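Local coordinates for protein Abbfa_003403 (Acinetobacter baumannii, PDB 4ZXH) that is a four-domain nonribosomal peptide synthetase, with condensation, adenylation, carrier and thioesterase domains, that probably adds an amino acid to a carrier-bound peptide and releases the product, at residues R395-Q400 and V418-T423; L24-I29 and S37-V42; S1184-D1189 and D1241-N1246. All blocks are in the same frame, centred on the assembly; numbering follows the deposited sequence.

Contact 1 of 3, residues R395-Q400 and V418-T423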
loop_
_atom_site.group_PDB
_atom_site.type_symbol
_atom_site.label_atom_id
_atom_site.label_comp_id
_atom_site.label_asym_id
_atom_site.label_seq_id
_atom_site.Cartn_x
_atom_site.Cartn_y
_atom_site.Cartn_z
ATOM N N ARG A 395 -8.816 20.174 19.775
ATOM C CA ARG A 395 -8.177 19.499 18.655
ATOM C C ARG A 395 -9.078 19.615 17.408
ATOM O O ARG A 395 -10.278 19.363 17.477
ATOM C CB ARG A 395 -7.905 18.037 18.984
ATOM C CG ARG A 395 -6.758 17.800 19.966
ATOM C CD ARG A 395 -6.733 16.331 20.453
ATOM N NE ARG A 395 -6.668 15.359 19.359
ATOM C CZ ARG A 395 -6.740 14.038 19.509
ATOM N NH1 ARG A 395 -6.886 13.496 20.710
ATOM N NH2 ARG A 395 -6.663 13.253 18.446
ATOM N N GLN A 396 -8.519 20.033 16.279
ATOM C CA GLN A 396 -9.334 20.178 15.075
ATOM C C GLN A 396 -8.503 20.085 13.786
ATOM O O GLN A 396 -7.274 20.214 13.806
ATOM C CB GLN A 396 -10.118 21.499 15.124
ATOM C CG GLN A 396 -9.280 22.739 15.272
ATOM C CD GLN A 396 -9.038 23.390 13.933
ATOM O OE1 GLN A 396 -9.989 23.738 13.215
ATOM N NE2 GLN A 396 -7.764 23.515 13.556
ATOM N N GLN A 397 -9.197 19.862 12.674
ATOM C CA GLN A 397 -8.583 19.505 11.386
ATOM C C GLN A 397 -7.412 18.519 11.530
ATOM O O GLN A 397 -6.256 18.846 11.236
ATOM C CB GLN A 397 -8.080 20.739 10.622
ATOM C CG GLN A 397 -8.907 22.016 10.759
ATOM C CD GLN A 397 -8.797 22.992 9.593
ATOM O OE1 GLN A 397 -8.021 22.811 8.669
ATOM N NE2 GLN A 397 -9.480 24.108 9.730
ATOM N N GLU A 398 -7.699 17.309 11.974
ATOM C CA GLU A 398 -6.634 16.326 12.095
ATOM C C GLU A 398 -6.718 15.272 10.999
ATOM O O GLU A 398 -7.807 14.804 10.653
ATOM C CB GLU A 398 -6.666 15.678 13.478
ATOM C CG GLU A 398 -6.359 16.667 14.565
ATOM C CD GLU A 398 -6.530 16.104 15.958
ATOM O OE1 GLU A 398 -7.440 15.269 16.152
ATOM O OE2 GLU A 398 -5.781 16.535 16.870
ATOM N N GLY A 399 -5.561 14.924 10.440
ATOM C CA GLY A 399 -5.457 13.836 9.486
ATOM C C GLY A 399 -5.563 14.228 8.023
ATOM O O GLY A 399 -5.974 13.423 7.181
ATOM N N GLN A 400 -5.200 15.461 7.707
ATOM C CA GLN A 400 -5.210 15.883 6.320
ATOM C C GLN A 400 -4.057 15.252 5.583
ATOM O O GLN A 400 -4.223 14.761 4.465
ATOM C CB GLN A 400 -5.125 17.401 6.211
ATOM C CG GLN A 400 -6.398 18.090 6.621
ATOM C CD GLN A 400 -6.218 19.577 6.696
ATOM O OE1 GLN A 400 -5.126 20.086 6.418
ATOM N NE2 GLN A 400 -7.292 20.296 7.059
ATOM N N VAL A 418 2.003 23.688 16.404
ATOM C CA VAL A 418 1.246 22.457 16.527
ATOM C C VAL A 418 1.748 21.470 15.504
ATOM O O VAL A 418 1.665 21.741 14.314
ATOM C CB VAL A 418 -0.268 22.657 16.294
ATOM C CG1 VAL A 418 -1.047 21.402 16.730
ATOM C CG2 VAL A 418 -0.765 23.855 17.041
ATOM N N LEU A 419 2.270 20.334 15.958
ATOM C CA LEU A 419 2.603 19.249 15.045
ATOM C C LEU A 419 1.411 18.304 14.933
ATOM O O LEU A 419 1.028 17.643 15.897
ATOM C CB LEU A 419 3.849 18.474 15.497
ATOM C CG LEU A 419 4.293 17.401 14.474
ATOM C CD1 LEU A 419 4.895 18.001 13.220
ATOM C CD2 LEU A 419 5.260 16.421 15.080
ATOM N N LYS A 420 0.814 18.262 13.753
ATOM C CA LYS A 420 -0.268 17.323 13.483
ATOM C C LYS A 420 0.298 16.118 12.789
ATOM O O LYS A 420 1.116 16.258 11.874
ATOM C CB LYS A 420 -1.343 17.973 12.630
ATOM C CG LYS A 420 -2.027 19.107 13.376
ATOM C CD LYS A 420 -3.255 19.469 12.663
ATOM C CE LYS A 420 -3.966 20.582 13.320
ATOM N NZ LYS A 420 -5.021 21.022 12.369
ATOM N N TYR A 421 -0.123 14.936 13.228
ATOM C CA TYR A 421 0.425 13.683 12.717
ATOM C C TYR A 421 -0.645 12.612 12.597
ATOM O O TYR A 421 -1.558 12.519 13.423
ATOM C CB TYR A 421 1.557 13.185 13.616
ATOM C CG TYR A 421 1.136 12.827 15.024
ATOM C CD1 TYR A 421 0.965 13.808 16.001
ATOM C CD2 TYR A 421 0.926 11.506 15.389
ATOM C CE1 TYR A 421 0.574 13.473 17.307
ATOM C CE2 TYR A 421 0.546 11.163 16.690
ATOM C CZ TYR A 421 0.372 12.142 17.643
ATOM O OH TYR A 421 -0.008 11.782 18.927
ATOM N N ASN A 422 -0.515 11.803 11.556
ATOM C CA ASN A 422 -1.434 10.709 11.269
ATOM C C ASN A 422 -1.187 9.533 12.225
ATOM O O ASN A 422 -0.111 8.932 12.191
ATOM C CB ASN A 422 -1.239 10.306 9.805
ATOM C CG ASN A 422 -2.201 9.243 9.335
ATOM O OD1 ASN A 422 -2.550 8.308 10.066
ATOM N ND2 ASN A 422 -2.617 9.364 8.080
ATOM N N THR A 423 -2.170 9.197 13.060
ATOM C CA THR A 423 -1.989 8.168 14.095
ATOM C C THR A 423 -2.025 6.711 13.592
ATOM O O THR A 423 -1.942 5.771 14.387
ATOM C CB THR A 423 -3.048 8.289 15.207
ATOM O OG1 THR A 423 -4.362 8.183 14.642
ATOM C CG2 THR A 423 -2.917 9.590 15.905
#
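K420 reaches out from its strand and puts its ammonium between two successive backbone carbonyls of the loop 395-400. Its CB already points at the loop, and with CG set anti to the carbonyl carbon (chi1 -65°) and every later bond extended, the chain runs nearly straight until NZ meets the oxygens. NZ gives one hydrogen bond of 2.8 Å to Q396 O, tilted 16° from that carbonyl's plane. The second, 2.7 Å to Q397 O, comes from well above the plane of its carbonyl, 45° out of it. The same ammonium forms a salt bridge with E406 on the neighbouring strand 403-411, so three acceptors grip it, and the charge of E406 probably helps to pay for its burial. The Q396 side chain slants across the lysine tip, its NE2 3.9 Å from K420 NZ without bonding; its OE1 accepts instead from V42 N. Both segments belong to the condensation domain: 414-422 is an inner strand of a four-stranded mixed sheet, and 395-400 lies in the loop that runs from strand 387-391 to strand 403-411. Within this loop, R395 grips E398 side-on, NE to OE2 at 2.9 Å in the guanidinium plane and NH2 to OE1 at 3.2 Å. E398 has further partners in K116, through OE1, and S231, through OE2.

Contact 2 of 3, residues L24-I29 and S37-V42. With PNS (4'-phosphopantetheine), chain B.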
loop_
_atom_site.group_PDB
_atom_site.type_symbol
_atom_site.label_atom_id
_atom_site.label_comp_id
_atom_site.label_asym_id
_atom_site.label_seq_id
_atom_site.Cartn_x
_atom_site.Cartn_y
_atom_site.Cartn_z
ATOM N N LEU A 24 -12.807 22.125 -5.209
ATOM C CA LEU A 24 -12.894 20.800 -5.798
ATOM C C LEU A 24 -12.126 19.749 -5.003
ATOM O O LEU A 24 -12.649 18.672 -4.716
ATOM C CB LEU A 24 -12.383 20.862 -7.234
ATOM C CG LEU A 24 -12.039 19.581 -7.974
ATOM C CD1 LEU A 24 -13.241 18.691 -8.036
ATOM C CD2 LEU A 24 -11.552 19.954 -9.375
ATOM N N GLY A 25 -10.892 20.064 -4.632
ATOM C CA GLY A 25 -10.064 19.099 -3.934
ATOM C C GLY A 25 -10.617 18.693 -2.578
ATOM O O GLY A 25 -10.647 17.513 -2.246
ATOM N N ILE A 26 -11.034 19.664 -1.776
ATOM C CA ILE A 26 -11.618 19.337 -0.483
ATOM C C ILE A 26 -12.902 18.541 -0.658
ATOM O O ILE A 26 -13.117 17.514 -0.001
ATOM C CB ILE A 26 -11.972 20.575 0.331
ATOM C CG1 ILE A 26 -10.813 21.588 0.368
ATOM C CG2 ILE A 26 -12.465 20.143 1.684
ATOM C CD1 ILE A 26 -9.597 21.083 1.019
ATOM N N TRP A 27 -13.765 19.050 -1.531
ATOM C CA TRP A 27 -15.034 18.403 -1.823
ATOM C C TRP A 27 -14.793 16.950 -2.165
ATOM O O TRP A 27 -15.348 16.051 -1.523
ATOM C CB TRP A 27 -15.743 19.104 -2.967
ATOM C CG TRP A 27 -17.132 18.653 -3.160
ATOM C CD1 TRP A 27 -18.266 19.229 -2.648
ATOM C CD2 TRP A 27 -17.569 17.531 -3.939
ATOM N NE1 TRP A 27 -19.382 18.532 -3.065
ATOM C CE2 TRP A 27 -18.980 17.483 -3.853
ATOM C CE3 TRP A 27 -16.905 16.560 -4.702
ATOM C CZ2 TRP A 27 -19.733 16.502 -4.494
ATOM C CZ3 TRP A 27 -17.656 15.587 -5.338
ATOM C CH2 TRP A 27 -19.054 15.571 -5.238
ATOM N N TYR A 28 -13.934 16.728 -3.157
ATOM C CA TYR A 28 -13.622 15.380 -3.610
ATOM C C TYR A 28 -13.196 14.459 -2.461
ATOM O O TYR A 28 -13.691 13.335 -2.336
ATOM C CB TYR A 28 -12.532 15.426 -4.682
ATOM C CG TYR A 28 -12.190 14.079 -5.267
ATOM C CD1 TYR A 28 -13.027 13.463 -6.189
ATOM C CD2 TYR A 28 -11.023 13.429 -4.912
ATOM C CE1 TYR A 28 -12.708 12.220 -6.733
ATOM C CE2 TYR A 28 -10.704 12.197 -5.442
ATOM C CZ TYR A 28 -11.541 11.590 -6.353
ATOM O OH TYR A 28 -11.194 10.356 -6.881
ATOM N N ILE A 29 -12.288 14.937 -1.623
ATOM C CA ILE A 29 -11.791 14.125 -0.522
ATOM C C ILE A 29 -12.943 13.710 0.404
ATOM O O ILE A 29 -13.003 12.560 0.846
ATOM C CB ILE A 29 -10.680 14.871 0.255
ATOM C CG1 ILE A 29 -9.483 15.081 -0.671
ATOM C CG2 ILE A 29 -10.238 14.088 1.479
ATOM C CD1 ILE A 29 -8.341 15.826 -0.073
ATOM N N SER A 37 -13.247 13.843 8.838
ATOM C CA SER A 37 -13.504 15.067 9.574
ATOM C C SER A 37 -12.300 15.997 9.506
ATOM O O SER A 37 -12.270 17.065 10.122
ATOM C CB SER A 37 -13.811 14.757 11.018
ATOM O OG SER A 37 -12.615 14.453 11.683
ATOM N N ALA A 38 -11.298 15.595 8.745
ATOM C CA ALA A 38 -10.049 16.326 8.749
ATOM C C ALA A 38 -10.204 17.768 8.252
ATOM O O ALA A 38 -9.295 18.574 8.441
ATOM C CB ALA A 38 -9.009 15.581 7.919
ATOM N N TYR A 39 -11.334 18.092 7.625
ATOM C CA TYR A 39 -11.555 19.453 7.122
ATOM C C TYR A 39 -12.709 20.195 7.838
ATOM O O TYR A 39 -13.267 21.156 7.312
ATOM C CB TYR A 39 -11.800 19.412 5.608
ATOM C CG TYR A 39 -10.569 19.004 4.860
ATOM C CD1 TYR A 39 -9.552 19.923 4.605
ATOM C CD2 TYR A 39 -10.385 17.686 4.445
ATOM C CE1 TYR A 39 -8.394 19.544 3.939
ATOM C CE2 TYR A 39 -9.228 17.297 3.780
ATOM C CZ TYR A 39 -8.233 18.236 3.535
ATOM O OH TYR A 39 -7.088 17.868 2.863
ATOM N N ASN A 40 -13.047 19.735 9.039
ATOM C CA ASN A 40 -13.972 20.425 9.929
ATOM C C ASN A 40 -13.290 21.543 10.703
ATOM O O ASN A 40 -12.780 21.293 11.793
ATOM C CB ASN A 40 -14.564 19.448 10.947
ATOM C CG ASN A 40 -15.509 18.452 10.334
ATOM O OD1 ASN A 40 -15.499 18.216 9.134
ATOM N ND2 ASN A 40 -16.335 17.851 11.168
ATOM N N MET A 41 -13.264 22.762 10.163
ATOM C CA MET A 41 -12.718 23.884 10.916
ATOM C C MET A 41 -13.577 24.163 12.168
ATOM O O MET A 41 -14.825 24.132 12.129
ATOM C CB MET A 41 -12.639 25.135 10.063
ATOM C CG MET A 41 -12.263 24.912 8.619
ATOM S SD MET A 41 -11.997 26.436 7.736
ATOM C CE MET A 41 -10.609 27.063 8.660
ATOM N N VAL A 42 -12.901 24.431 13.276
ATOM C CA VAL A 42 -13.574 24.621 14.546
ATOM C C VAL A 42 -12.962 25.765 15.312
ATOM O O VAL A 42 -11.768 25.741 15.620
ATOM C CB VAL A 42 -13.492 23.362 15.462
ATOM C CG1 VAL A 42 -14.157 23.655 16.817
ATOM C CG2 VAL A 42 -14.110 22.160 14.797
HETATM O O23 PNS B . -6.552 12.367 -7.632
HETATM P P24 PNS B . -7.331 13.494 -8.258
HETATM O O25 PNS B . -7.051 13.846 -9.693
HETATM O O27 PNS B . -6.994 14.788 -7.355
HETATM C C28 PNS B . -7.206 14.763 -5.947
HETATM C C29 PNS B . -6.867 16.129 -5.376
HETATM C C30 PNS B . -7.766 17.121 -6.115
HETATM C C31 PNS B . -5.391 16.433 -5.636
HETATM C C32 PNS B . -7.110 16.123 -3.860
HETATM O O33 PNS B . -6.535 14.914 -3.339
HETATM C C34 PNS B . -6.519 17.361 -3.213
HETATM O O35 PNS B . -6.900 18.495 -3.498
HETATM N N36 PNS B . -5.569 17.201 -2.302
HETATM C C37 PNS B . -4.940 18.325 -1.627
HETATM C C38 PNS B . -5.194 18.165 -0.129
HETATM C C39 PNS B . -5.311 19.517 0.507
HETATM O O40 PNS B . -5.860 20.438 -0.079
HETATM N N41 PNS B . -4.775 19.590 1.717
HETATM C C42 PNS B . -4.722 20.732 2.598
HETATM C C43 PNS B . -3.713 20.274 3.631
HETATM S S44 PNS B . -2.118 20.968 3.173
#
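I26 and Y39 make the main apolar contact between helix 21-32 and the turn that leads into strand 40-49. The isoleucine uses both of its branches: CG2 lies over one face of the phenol, 4.2 Å from the ring centroid in a CH-pi contact, while CD1 reaches Y39 CE1 at 3.5 Å. With chi1 near -48°, CG2 stands anti to the backbone N and CG1 beside it, which lets the two branches meet different parts of the same ring. One helical turn on, I29 crosses the tyrosine at about a right angle, its CG2 4.1 Å from Y39 CE2 and its CD1 close to the hydroxyl. The segments exchange no hydrogen bond. Within 37-42, N40 N to S37 O closes a type I turn that presents Y39 toward the helix, and the backbone of M41 pairs with I145 of strand 138-146. Contacts with the 4'-phosphopantetheine form the remaining group. Y39 OH comes within 3.1 Å of the amide N41 of PNS, whose C42 lies at the ring edge, and I29 CD1 is 3.8 Å from N36 of PNS. G25, with no side chain, lets its CA approach O35 of PNS to 3.3 Å. The chemistry implies a largely apolar wall with one hydroxyl beside the amide N41, consistent with a channel that guides the pantetheine arm in the condensation domain.

Contact 3 of 3, residues S1184-D1189 and D1241-N1246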
loop_
_atom_site.group_PDB
_atom_site.type_symbol
_atom_site.label_atom_id
_atom_site.label_comp_id
_atom_site.label_asym_id
_atom_site.label_seq_id
_atom_site.Cartn_x
_atom_site.Cartn_y
_atom_site.Cartn_z
ATOM N N SER A 1184 -23.213 -25.918 -30.830
ATOM C CA SER A 1184 -21.987 -25.796 -31.596
ATOM C C SER A 1184 -21.970 -24.472 -32.376
ATOM O O SER A 1184 -20.971 -23.735 -32.352
ATOM C CB SER A 1184 -21.812 -26.964 -32.540
ATOM O OG SER A 1184 -20.700 -26.693 -33.371
ATOM N N TRP A 1185 -23.082 -24.156 -33.036
ATOM C CA TRP A 1185 -23.230 -22.853 -33.681
ATOM C C TRP A 1185 -23.022 -21.715 -32.696
ATOM O O TRP A 1185 -22.259 -20.791 -32.963
ATOM C CB TRP A 1185 -24.598 -22.711 -34.331
ATOM C CG TRP A 1185 -24.758 -23.578 -35.522
ATOM C CD1 TRP A 1185 -23.805 -24.372 -36.098
ATOM C CD2 TRP A 1185 -25.939 -23.747 -36.296
ATOM N NE1 TRP A 1185 -24.327 -25.036 -37.175
ATOM C CE2 TRP A 1185 -25.641 -24.670 -37.320
ATOM C CE3 TRP A 1185 -27.229 -23.215 -36.223
ATOM C CZ2 TRP A 1185 -26.570 -25.061 -38.259
ATOM C CZ3 TRP A 1185 -28.157 -23.617 -37.154
ATOM C CH2 TRP A 1185 -27.820 -24.532 -38.160
ATOM N N PHE A 1186 -23.679 -21.805 -31.551
ATOM C CA PHE A 1186 -23.599 -20.745 -30.570
ATOM C C PHE A 1186 -22.167 -20.512 -30.099
ATOM O O PHE A 1186 -21.730 -19.358 -29.950
ATOM C CB PHE A 1186 -24.485 -21.052 -29.374
ATOM C CG PHE A 1186 -24.415 -20.015 -28.313
ATOM C CD1 PHE A 1186 -24.749 -18.698 -28.602
ATOM C CD2 PHE A 1186 -24.024 -20.343 -27.030
ATOM C CE1 PHE A 1186 -24.682 -17.721 -27.634
ATOM C CE2 PHE A 1186 -23.960 -19.363 -26.045
ATOM C CZ PHE A 1186 -24.285 -18.043 -26.352
ATOM N N ALA A 1187 -21.435 -21.605 -29.882
ATOM C CA ALA A 1187 -20.035 -21.500 -29.482
ATOM C C ALA A 1187 -19.221 -20.738 -30.540
ATOM O O ALA A 1187 -18.480 -19.816 -30.215
ATOM C CB ALA A 1187 -19.454 -22.871 -29.250
ATOM N N ARG A 1188 -19.400 -21.115 -31.805
ATOM C CA ARG A 1188 -18.732 -20.456 -32.920
ATOM C C ARG A 1188 -19.090 -18.970 -33.007
ATOM O O ARG A 1188 -18.199 -18.118 -33.074
ATOM C CB ARG A 1188 -19.079 -21.156 -34.243
ATOM C CG ARG A 1188 -18.559 -20.436 -35.477
ATOM C CD ARG A 1188 -19.290 -20.860 -36.726
ATOM N NE ARG A 1188 -20.707 -20.510 -36.643
ATOM C CZ ARG A 1188 -21.657 -21.009 -37.427
ATOM N NH1 ARG A 1188 -21.355 -21.898 -38.366
ATOM N NH2 ARG A 1188 -22.913 -20.625 -37.257
ATOM N N ASP A 1189 -20.385 -18.663 -32.999
ATOM C CA ASP A 1189 -20.857 -17.278 -33.130
ATOM C C ASP A 1189 -20.528 -16.431 -31.896
ATOM O O ASP A 1189 -20.570 -15.202 -31.935
ATOM C CB ASP A 1189 -22.370 -17.241 -33.401
ATOM C CG ASP A 1189 -22.747 -17.946 -34.706
ATOM O OD1 ASP A 1189 -21.826 -18.166 -35.524
ATOM O OD2 ASP A 1189 -23.954 -18.269 -34.926
ATOM N N ASP A 1241 -30.250 -18.573 -24.547
ATOM C CA ASP A 1241 -31.692 -18.390 -24.773
ATOM C C ASP A 1241 -31.998 -17.204 -25.689
ATOM O O ASP A 1241 -32.851 -17.301 -26.580
ATOM C CB ASP A 1241 -32.431 -18.213 -23.451
ATOM C CG ASP A 1241 -32.638 -19.527 -22.706
ATOM O OD1 ASP A 1241 -32.366 -20.630 -23.271
ATOM O OD2 ASP A 1241 -33.084 -19.442 -21.538
ATOM N N THR A 1242 -31.304 -16.088 -25.477
ATOM C CA THR A 1242 -31.405 -14.946 -26.391
ATOM C C THR A 1242 -31.052 -15.342 -27.826
ATOM O O THR A 1242 -31.800 -15.050 -28.771
ATOM C CB THR A 1242 -30.504 -13.789 -25.933
ATOM O OG1 THR A 1242 -31.042 -13.250 -24.725
ATOM C CG2 THR A 1242 -30.453 -12.690 -26.973
ATOM N N TYR A 1243 -29.922 -16.025 -27.969
ATOM C CA TYR A 1243 -29.479 -16.569 -29.244
ATOM C C TYR A 1243 -30.577 -17.439 -29.885
ATOM O O TYR A 1243 -30.916 -17.257 -31.069
ATOM C CB TYR A 1243 -28.179 -17.364 -29.038
ATOM C CG TYR A 1243 -27.607 -18.019 -30.286
ATOM C CD1 TYR A 1243 -26.867 -17.278 -31.201
ATOM C CD2 TYR A 1243 -27.788 -19.395 -30.532
ATOM C CE1 TYR A 1243 -26.348 -17.864 -32.338
ATOM C CE2 TYR A 1243 -27.264 -20.000 -31.657
ATOM C CZ TYR A 1243 -26.538 -19.221 -32.557
ATOM O OH TYR A 1243 -26.000 -19.778 -33.687
ATOM N N LEU A 1244 -31.158 -18.356 -29.107
ATOM C CA LEU A 1244 -32.199 -19.248 -29.633
ATOM C C LEU A 1244 -33.427 -18.448 -30.048
ATOM O O LEU A 1244 -34.057 -18.763 -31.049
ATOM C CB LEU A 1244 -32.592 -20.325 -28.607
ATOM C CG LEU A 1244 -31.520 -21.379 -28.305
ATOM C CD1 LEU A 1244 -31.942 -22.264 -27.175
ATOM C CD2 LEU A 1244 -31.181 -22.210 -29.524
ATOM N N ALA A 1245 -33.752 -17.411 -29.275
ATOM C CA ALA A 1245 -34.961 -16.620 -29.490
ATOM C C ALA A 1245 -34.881 -15.865 -30.801
ATOM O O ALA A 1245 -35.840 -15.820 -31.582
ATOM C CB ALA A 1245 -35.169 -15.663 -28.349
ATOM N N ASN A 1246 -33.716 -15.277 -31.048
ATOM C CA ASN A 1246 -33.506 -14.572 -32.301
ATOM C C ASN A 1246 -33.519 -15.551 -33.465
ATOM O O ASN A 1246 -33.982 -15.211 -34.556
ATOM C CB ASN A 1246 -32.207 -13.782 -32.253
ATOM C CG ASN A 1246 -32.331 -12.513 -31.418
ATOM O OD1 ASN A 1246 -33.430 -11.964 -31.249
ATOM N ND2 ASN A 1246 -31.200 -12.030 -30.904
#
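This is a helix-to-helix packing contact in the thioesterase domain, where helix 1179-1191 meets helix 1233-1251 with the local axes 11.0 Å apart and 106° between their directions. From segment 1241-1246 it is Y1243 that makes the contact. Its CG is anti to the backbone N (chi1 179°), which carries the ring straight across to the other helix. F1186 takes one face of this ring: its CD1 sits 3.4 Å from Y1243 CG, displaced toward the rim, and its CB makes a CH-pi contact 4.1 Å from the ring centroid. The two aromatic planes are inclined at 50°, and the side chains run alongside with opposite headings. At the far end of the phenol, Y1243 OH donates a hydrogen bond of 2.8 Å to D1189 OD2, reaching it on the anti side and out of the carboxylate plane. The other oxygen, D1189 OD1, receives R1188 NE at 2.8 Å in a salt bridge, so the carboxylate serves both its own helix and the tyrosine. W1185 brings CB to 3.3 Å from Y1243 OH, but its indole turns off to another side. F1186 also meets the rings of F1236 and F1240. Helices of this kind, inserted between strands 1157-1163 and 1262-1267, are typical of the lid of alpha/beta-hydrolase thioesterases.

Contacts 1 and 2 are neighbours in the condensation domain, their centres 13 Å apart, and they touch directly: Q400 NE2 lies 3.0 Å from A38 O, a probable hydrogen bond. Both border the 4'-phosphopantetheine pocket, contact 1 through Q400. S1008, whose N bonds the cofactor, sits in the GGHS sequence of the carrier domain, the usual attachment serine, consistent with the arm entering from the carrier. Contact 3 stands apart in the thioesterase domain, its centre about 61 Å from that of contact 1 and 53 Å from that of contact 2; even the nearest atoms of contacts 2 and 3 are about 36 Å apart.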